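Local structure of CELL WALL surface anchor family protein (Streptococcus pneumoniae, 2WW8) at residues I240-N244 and A245-E249; T572-I575 and L576-L579; I559-K562 and P563-T567. The protein is the adhesin of a pneumococcal pilus, a multidomain surface protein that probably recognises host cells through an integrin-like, metal-bearing domain. All coordinates share one frame; numbering follows the deposited sequence.

Contact 1 of 3, residues I240-N244 and A245-E249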
loop_
_atom_site.group_PDB
_atom_site.type_symbol
_atom_site.label_atom_id
_atom_site.label_comp_id
_atom_site.label_asym_id
_atom_site.label_seq_id
_atom_site.Cartn_x
_atom_site.Cartn_y
_atom_site.Cartn_z
ATOM N N ILE A 240 18.807 -15.104 30.285
ATOM C CA ILE A 240 20.036 -14.482 30.784
ATOM C C ILE A 240 20.977 -15.634 31.150
ATOM O O ILE A 240 22.177 -15.411 31.235
ATOM C CB ILE A 240 19.822 -13.515 31.980
ATOM C CG1 ILE A 240 19.227 -14.237 33.198
ATOM C CG2 ILE A 240 19.011 -12.272 31.547
ATOM C CD1 ILE A 240 19.364 -13.330 34.480
ATOM N N ARG A 241 20.487 -16.871 31.294
ATOM C CA ARG A 241 21.434 -17.934 31.662
ATOM C C ARG A 241 22.389 -18.281 30.527
ATOM O O ARG A 241 22.195 -17.841 29.378
ATOM C CB ARG A 241 20.791 -19.180 32.244
ATOM C CG ARG A 241 20.201 -18.974 33.670
ATOM C CD ARG A 241 19.791 -20.331 34.361
ATOM N NE ARG A 241 18.428 -20.292 34.921
ATOM C CZ ARG A 241 18.034 -19.866 36.121
ATOM N NH1 ARG A 241 18.886 -19.456 37.032
ATOM N NH2 ARG A 241 16.739 -19.853 36.410
ATOM N N ASN A 242 23.389 -19.107 30.843
ATOM C CA ASN A 242 24.279 -19.639 29.807
ATOM C C ASN A 242 25.030 -18.531 29.092
ATOM O O ASN A 242 25.143 -18.581 27.848
ATOM C CB ASN A 242 23.519 -20.533 28.813
ATOM C CG ASN A 242 22.552 -21.456 29.529
ATOM O OD1 ASN A 242 22.993 -22.332 30.258
ATOM N ND2 ASN A 242 21.248 -21.268 29.330
ATOM N N LYS A 243 25.475 -17.532 29.869
ATOM C CA LYS A 243 26.107 -16.312 29.325
ATOM C C LYS A 243 25.150 -15.527 28.426
ATOM O O LYS A 243 25.486 -15.124 27.296
ATOM C CB LYS A 243 27.426 -16.662 28.596
ATOM C CG LYS A 243 28.401 -17.469 29.487
ATOM C CD LYS A 243 29.777 -17.576 28.806
ATOM C CE LYS A 243 30.797 -18.309 29.673
ATOM N NZ LYS A 243 31.810 -17.390 30.329
ATOM N N ASN A 244 23.915 -15.351 28.903
ATOM C CA ASN A 244 22.961 -14.587 28.090
ATOM C C ASN A 244 22.711 -15.226 26.711
ATOM O O ASN A 244 22.517 -14.540 25.707
ATOM C CB ASN A 244 23.396 -13.112 27.916
ATOM C CG ASN A 244 22.203 -12.200 27.720
ATOM O OD1 ASN A 244 21.154 -12.444 28.318
ATOM N ND2 ASN A 244 22.335 -11.172 26.884
ATOM N N ALA A 245 22.686 -16.544 26.651
ATOM C CA ALA A 245 22.413 -17.194 25.369
ATOM C C ALA A 245 20.988 -16.992 24.817
ATOM O O ALA A 245 20.789 -17.334 23.664
ATOM C CB ALA A 245 22.694 -18.692 25.437
ATOM N N ARG A 246 20.041 -16.459 25.592
ATOM C CA ARG A 246 18.708 -16.142 25.087
ATOM C C ARG A 246 18.002 -17.439 24.617
ATOM O O ARG A 246 17.328 -17.459 23.575
ATOM C CB ARG A 246 18.760 -15.061 23.965
ATOM C CG ARG A 246 19.732 -13.875 24.074
ATOM C CD ARG A 246 19.546 -13.063 25.341
ATOM N NE ARG A 246 18.166 -12.605 25.378
ATOM C CZ ARG A 246 17.598 -11.985 26.404
ATOM N NH1 ARG A 246 18.282 -11.742 27.519
ATOM N NH2 ARG A 246 16.333 -11.611 26.309
ATOM N N ARG A 247 18.187 -18.544 25.337
ATOM C CA ARG A 247 17.638 -19.807 24.881
ATOM C C ARG A 247 16.122 -19.776 24.647
ATOM O O ARG A 247 15.655 -20.163 23.547
ATOM C CB ARG A 247 17.981 -20.975 25.800
ATOM C CG ARG A 247 19.490 -21.330 25.755
ATOM C CD ARG A 247 19.755 -22.590 26.579
ATOM N NE ARG A 247 21.174 -22.910 26.575
ATOM C CZ ARG A 247 21.693 -23.875 27.317
ATOM N NH1 ARG A 247 20.925 -24.578 28.147
ATOM N NH2 ARG A 247 22.995 -24.079 27.247
ATOM N N ALA A 248 15.370 -19.316 25.651
ATOM C CA ALA A 248 13.912 -19.349 25.575
ATOM C C ALA A 248 13.419 -18.479 24.418
ATOM O O ALA A 248 12.561 -18.901 23.604
ATOM C CB ALA A 248 13.292 -18.995 26.898
ATOM N N GLU A 249 13.953 -17.272 24.335
ATOM C CA GLU A 249 13.419 -16.388 23.330
ATOM C C GLU A 249 13.734 -16.883 21.924
ATOM O O GLU A 249 12.908 -16.770 21.010
ATOM C CB GLU A 249 13.735 -14.905 23.552
ATOM C CG GLU A 249 15.023 -14.433 23.065
ATOM C CD GLU A 249 15.369 -12.996 23.414
ATOM O OE1 GLU A 249 14.651 -12.282 24.145
ATOM O OE2 GLU A 249 16.442 -12.590 22.952
HETATM O O HOH W 1 19.819 -18.854 27.960
#
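Asn242 lays its side-chain amide over one face of the Arg247 guanidinium, the two planes only 11° apart and the side chains crossing at about a right angle. ND2 rides 3.1 Å above the guanidinium plane, offset toward its rim, and stands 3.2 Å from Arg247 NE; both are donors, so this is a stack and not a bond. The protons of Asn242 ND2 go instead to Ser236 O and to a water 3.1 Å away, which also accepts from Arg247 N. The same water donates to Arg241 O, so it joins the turn to the start of the following helix. Asn242, Lys243 and Asn244 all have phi near +60°, which makes this a left-handed helical turn; it is closed by Ala245 N to Arg241 O (3.1 Å). Arg247 has an extended chain that carries its guanidinium to Asp387, where NH1 forms a salt bridge. Asp387, Ser234 and Ser236 bind the magnesium, about 6 Å from the Arg247 side chain, a site of the MIDAS type found in von Willebrand A domains, including those of integrins. Arg247 is thus second-shell to a metal ligand, and its charge probably tempers that of the carboxylate. The far side of the turn is more open to solvent, and polar bonds rather than stacking hold it. Arg246, curled by chi2 and chi3 both near -57°, runs beside Asn244, and its NH1 donates to Asn244 OD1 (3.1 Å) within the guanidinium plane. Its other edge grips Glu249 side-on, NE to OE2 at 3.0 Å and NH2 to OE1 at 2.8 Å, both oxygens met from above the carboxylate plane. Exposed Ile240 merely brushes this guanidinium, its CG2 approaching Arg246 NH1.

Contact 2 of 3, residues T572-I575 and L576-L579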
loop_
_atom_site.group_PDB
_atom_site.type_symbol
_atom_site.label_atom_id
_atom_site.label_comp_id
_atom_site.label_asym_id
_atom_site.label_seq_id
_atom_site.Cartn_x
_atom_site.Cartn_y
_atom_site.Cartn_z
ATOM N N THR A 572 22.771 -20.563 19.515
ATOM C CA THR A 572 21.324 -20.385 19.647
ATOM C C THR A 572 20.662 -19.529 18.556
ATOM O O THR A 572 19.461 -19.542 18.432
ATOM C CB THR A 572 20.979 -19.765 21.027
ATOM O OG1 THR A 572 21.647 -18.492 21.130
ATOM C CG2 THR A 572 21.376 -20.709 22.154
ATOM N N THR A 573 21.410 -18.773 17.763
ATOM C CA THR A 573 20.841 -18.069 16.618
ATOM C C THR A 573 20.563 -19.068 15.453
ATOM O O THR A 573 19.949 -18.667 14.456
ATOM C CB THR A 573 21.724 -16.904 16.057
ATOM O OG1 THR A 573 22.948 -17.410 15.505
ATOM C CG2 THR A 573 22.054 -15.763 17.070
ATOM N N LYS A 574 20.958 -20.343 15.568
ATOM C CA LYS A 574 20.812 -21.340 14.481
ATOM C C LYS A 574 19.777 -22.436 14.765
ATOM O O LYS A 574 19.708 -23.433 14.051
ATOM C CB LYS A 574 22.117 -22.085 14.168
ATOM C CG LYS A 574 23.394 -21.271 13.949
ATOM C CD LYS A 574 23.287 -20.399 12.781
ATOM C CE LYS A 574 24.634 -19.742 12.447
ATOM N NZ LYS A 574 24.712 -19.736 10.970
ATOM N N ILE A 575 19.021 -22.296 15.847
ATOM C CA ILE A 575 17.901 -23.184 16.072
ATOM C C ILE A 575 16.895 -23.210 14.909
ATOM O O ILE A 575 16.563 -24.269 14.385
ATOM C CB ILE A 575 17.208 -22.841 17.391
ATOM C CG1 ILE A 575 18.204 -22.950 18.562
ATOM C CG2 ILE A 575 15.914 -23.723 17.599
ATOM C CD1 ILE A 575 17.693 -22.159 19.765
ATOM N N LEU A 576 16.447 -22.061 14.419
ATOM C CA LEU A 576 15.529 -22.065 13.288
ATOM C C LEU A 576 16.143 -22.766 12.061
ATOM O O LEU A 576 15.491 -23.613 11.411
ATOM C CB LEU A 576 15.045 -20.646 12.951
ATOM C CG LEU A 576 14.036 -20.596 11.795
ATOM C CD1 LEU A 576 12.835 -21.619 12.021
ATOM C CD2 LEU A 576 13.597 -19.157 11.511
ATOM N N GLU A 577 17.404 -22.446 11.779
ATOM C CA GLU A 577 18.048 -23.031 10.629
ATOM C C GLU A 577 17.965 -24.552 10.744
ATOM O O GLU A 577 17.731 -25.239 9.754
ATOM C CB GLU A 577 19.494 -22.547 10.560
ATOM C CG GLU A 577 20.406 -23.278 9.572
ATOM C CD GLU A 577 21.843 -22.779 9.853
ATOM O OE1 GLU A 577 22.187 -21.676 9.361
ATOM O OE2 GLU A 577 22.592 -23.429 10.640
ATOM N N GLN A 578 18.150 -25.087 11.947
ATOM C CA GLN A 578 18.148 -26.555 12.062
ATOM C C GLN A 578 16.763 -27.200 11.965
ATOM O O GLN A 578 16.602 -28.241 11.309
ATOM C CB GLN A 578 18.919 -26.963 13.303
ATOM C CG GLN A 578 19.162 -28.423 13.417
ATOM C CD GLN A 578 19.854 -29.040 12.201
ATOM O OE1 GLN A 578 19.346 -30.043 11.678
ATOM N NE2 GLN A 578 20.926 -28.436 11.707
ATOM N N LEU A 579 15.769 -26.552 12.581
ATOM C CA LEU A 579 14.376 -26.951 12.432
ATOM C C LEU A 579 14.012 -26.867 10.957
ATOM O O LEU A 579 13.355 -27.778 10.419
ATOM C CB LEU A 579 13.435 -26.037 13.216
ATOM C CG LEU A 579 13.526 -26.138 14.734
ATOM C CD1 LEU A 579 12.768 -24.987 15.396
ATOM C CD2 LEU A 579 12.967 -27.470 15.277
HETATM O O HOH W 2 17.127 -19.446 16.056
HETATM O O HOH W 3 18.396 -20.088 12.677
#
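Lys574 sets CG beside its backbone N (chi1 -50°) and bends again at chi2, while Glu577 holds CG opposite its own N (chi1 168°) and stays extended beyond it; the two chains therefore run alongside each other, pointing the same way. Their charged ends meet as a salt bridge of 3.6 Å from Lys574 NZ to Glu577 OE1. The lysine's methylenes share in the contact, CD lying 3.8 Å from Glu577 OE2. On another side of the same turn, Ile575 and Leu579 lie side by side, with Ile575 CG2 4.0 Å from Leu579 CD1. This pair belongs to the buried side: Ile575 touches Val569 and Ile539, and Leu579 reaches Val537 and Phe383, while Leu576 turns to Ala254 and Ser257 of helix 247-263. The backbone beneath is the first turn of helix 575-583, with Lys574 at the N-cap position. Leu579 N donates almost straight to Ile575 O (3.0 Å), and Gln578 N donates to Lys574 O (3.1 Å) with a weak second bond to Ile575 O. Two waters serve the amides at the helix start: one accepts from Glu577 N at 2.7 Å and donates to Thr573 O at 2.8 Å, and the other accepts from Leu576 N and reaches Thr572 O weakly. Such a helix start, charged on its outer side and aliphatic where it meets a parallel sheet, fits the closing strand-to-helix connection of a von Willebrand A-type, Rossmann-like domain.

Contact 3 of 3, residues I559-K562 and P563-T567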
loop_
_atom_site.group_PDB
_atom_site.type_symbol
_atom_site.label_atom_id
_atom_site.label_comp_id
_atom_site.label_asym_id
_atom_site.label_seq_id
_atom_site.Cartn_x
_atom_site.Cartn_y
_atom_site.Cartn_z
ATOM N N ILE A 559 15.842 -41.092 21.208
ATOM C CA ILE A 559 14.447 -40.633 21.216
ATOM C C ILE A 559 14.118 -39.809 19.992
ATOM O O ILE A 559 13.247 -38.945 20.038
ATOM C CB ILE A 559 14.077 -39.896 22.510
ATOM C CG1 ILE A 559 14.956 -38.640 22.710
ATOM C CG2 ILE A 559 14.182 -40.858 23.742
ATOM C CD1 ILE A 559 14.297 -37.552 23.523
ATOM N N SER A 560 14.834 -40.060 18.899
ATOM C CA SER A 560 14.510 -39.480 17.596
ATOM C C SER A 560 14.281 -40.676 16.674
ATOM O O SER A 560 14.740 -41.778 16.991
ATOM C CB SER A 560 15.731 -38.717 17.029
ATOM O OG SER A 560 16.153 -37.726 17.948
ATOM N N SER A 561 13.663 -40.485 15.509
ATOM C CA SER A 561 13.254 -41.633 14.663
ATOM C C SER A 561 14.434 -42.276 13.924
ATOM O O SER A 561 14.331 -43.401 13.471
ATOM C CB SER A 561 12.061 -41.297 13.751
ATOM O OG SER A 561 12.377 -40.174 12.900
ATOM N N LYS A 562 15.560 -41.576 13.782
ATOM C CA LYS A 562 16.846 -42.191 13.394
ATOM C C LYS A 562 17.969 -41.291 13.931
ATOM O O LYS A 562 17.692 -40.155 14.290
ATOM C CB LYS A 562 16.947 -42.321 11.890
ATOM C CG LYS A 562 16.967 -41.007 11.194
ATOM C CD LYS A 562 17.093 -41.265 9.674
ATOM C CE LYS A 562 16.177 -40.248 9.050
ATOM N NZ LYS A 562 16.506 -40.168 7.625
ATOM N N PRO A 563 19.218 -41.780 14.012
ATOM C CA PRO A 563 20.252 -40.974 14.725
ATOM C C PRO A 563 20.543 -39.614 14.079
ATOM O O PRO A 563 20.680 -38.643 14.827
ATOM C CB PRO A 563 21.500 -41.912 14.847
ATOM C CG PRO A 563 20.978 -43.336 14.462
ATOM C CD PRO A 563 19.579 -43.198 13.796
ATOM N N GLU A 564 20.507 -39.499 12.753
ATOM C CA GLU A 564 20.641 -38.273 11.964
ATOM C C GLU A 564 19.552 -37.262 12.279
ATOM O O GLU A 564 19.660 -36.077 11.890
ATOM C CB GLU A 564 20.472 -38.630 10.469
ATOM C CG GLU A 564 21.559 -39.606 10.060
ATOM C CD GLU A 564 21.301 -41.099 10.364
ATOM O OE1 GLU A 564 20.249 -41.469 10.913
ATOM O OE2 GLU A 564 22.192 -41.939 10.051
ATOM N N ASN A 565 18.498 -37.715 12.939
ATOM C CA ASN A 565 17.333 -36.845 13.235
ATOM C C ASN A 565 17.473 -36.083 14.566
ATOM O O ASN A 565 16.595 -35.290 14.936
ATOM C CB ASN A 565 16.018 -37.640 13.251
ATOM C CG ASN A 565 15.418 -37.780 11.871
ATOM O OD1 ASN A 565 16.009 -37.388 10.853
ATOM N ND2 ASN A 565 14.236 -38.357 11.842
ATOM N N TYR A 566 18.611 -36.264 15.243
ATOM C CA TYR A 566 19.022 -35.367 16.335
ATOM C C TYR A 566 20.207 -34.485 15.906
ATOM O O TYR A 566 21.198 -34.997 15.390
ATOM C CB TYR A 566 19.525 -36.210 17.514
ATOM C CG TYR A 566 20.244 -35.390 18.594
ATOM C CD1 TYR A 566 19.563 -34.362 19.268
ATOM C CD2 TYR A 566 21.577 -35.637 18.915
ATOM C CE1 TYR A 566 20.172 -33.637 20.260
ATOM C CE2 TYR A 566 22.232 -34.897 19.944
ATOM C CZ TYR A 566 21.519 -33.889 20.565
ATOM O OH TYR A 566 22.066 -33.136 21.594
ATOM N N THR A 567 20.130 -33.184 16.149
ATOM C CA THR A 567 21.278 -32.300 16.033
ATOM C C THR A 567 21.365 -31.432 17.278
ATOM O O THR A 567 20.334 -30.880 17.717
ATOM C CB THR A 567 21.184 -31.377 14.807
ATOM O OG1 THR A 567 21.093 -32.209 13.649
ATOM C CG2 THR A 567 22.425 -30.505 14.644
#
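A tight local turn joins helix 549-558 to strand 566-569, an edge strand of the parallel sheet, and Lys562 and Asn565 hold it together. Asn565 N donates to Lys562 O at 2.9 Å, arriving from above the carbonyl plane (50° out of it); this is the i to i+3 bond of the short 3-10 turn Pro563-Asn565. Tyr566 N follows with a bond to Pro563 O, 3.2 Å, and leads into the strand. Over this frame the aliphatic part of Lys562 crosses the Asn565 amide obliquely, CG 3.6 Å from Asn565 CG and CE 3.4 Å from Asn565 OD1. Glu564 comes at the same lysine at about a right angle, its OE1 3.3 Å from Lys562 CG; the 5.1 Å from Lys562 NZ to Glu564 OE1 is too far for a salt bridge, though the opposite charges may still attract weakly. On the side of strand 533-539, Ser561 carries OG between its backbone N and carbonyl carbon (chi1 58°), where it takes a weak, bent bond from Asn565 ND2 at 2.8 Å. Ser561 OG is also bonded to Val534 N, and Asn565 ND2 reaches Val534 O weakly, so both polar ends serve strand 533-539. Ser560, packed against the CB of Asn565 and of Tyr566, turns its OG to Thr536 and to Met556 O. The turn completes a beta-alpha-beta crossover, strand 533-539 through helix 549-558 to its parallel neighbour 566-569, a basic unit of the von Willebrand A-type fold.

From the N terminus, contact 1 comes first, a turn leading from the magnesium-binding loop after strand 225-232 into helix 247-263. Much later, contact 3 closes the short turn between helix 549-558 and strand 566-569, and contact 2 starts helix 575-583 after a short loop following that strand. The three local turns follow in series; none nests within or crosses another. Contacts 1 and 2, distant in sequence, meet in space: Ala245 O and Thr572 OG1 are 2.9 Å apart, a probable hydrogen bond tying the two helix starts together. Contacts 2 and 3 lie at the two ends of strand 566-569, their centres about 16 Å apart, while the nearest atoms of contacts 1 and 3 stay about 11 Å apart.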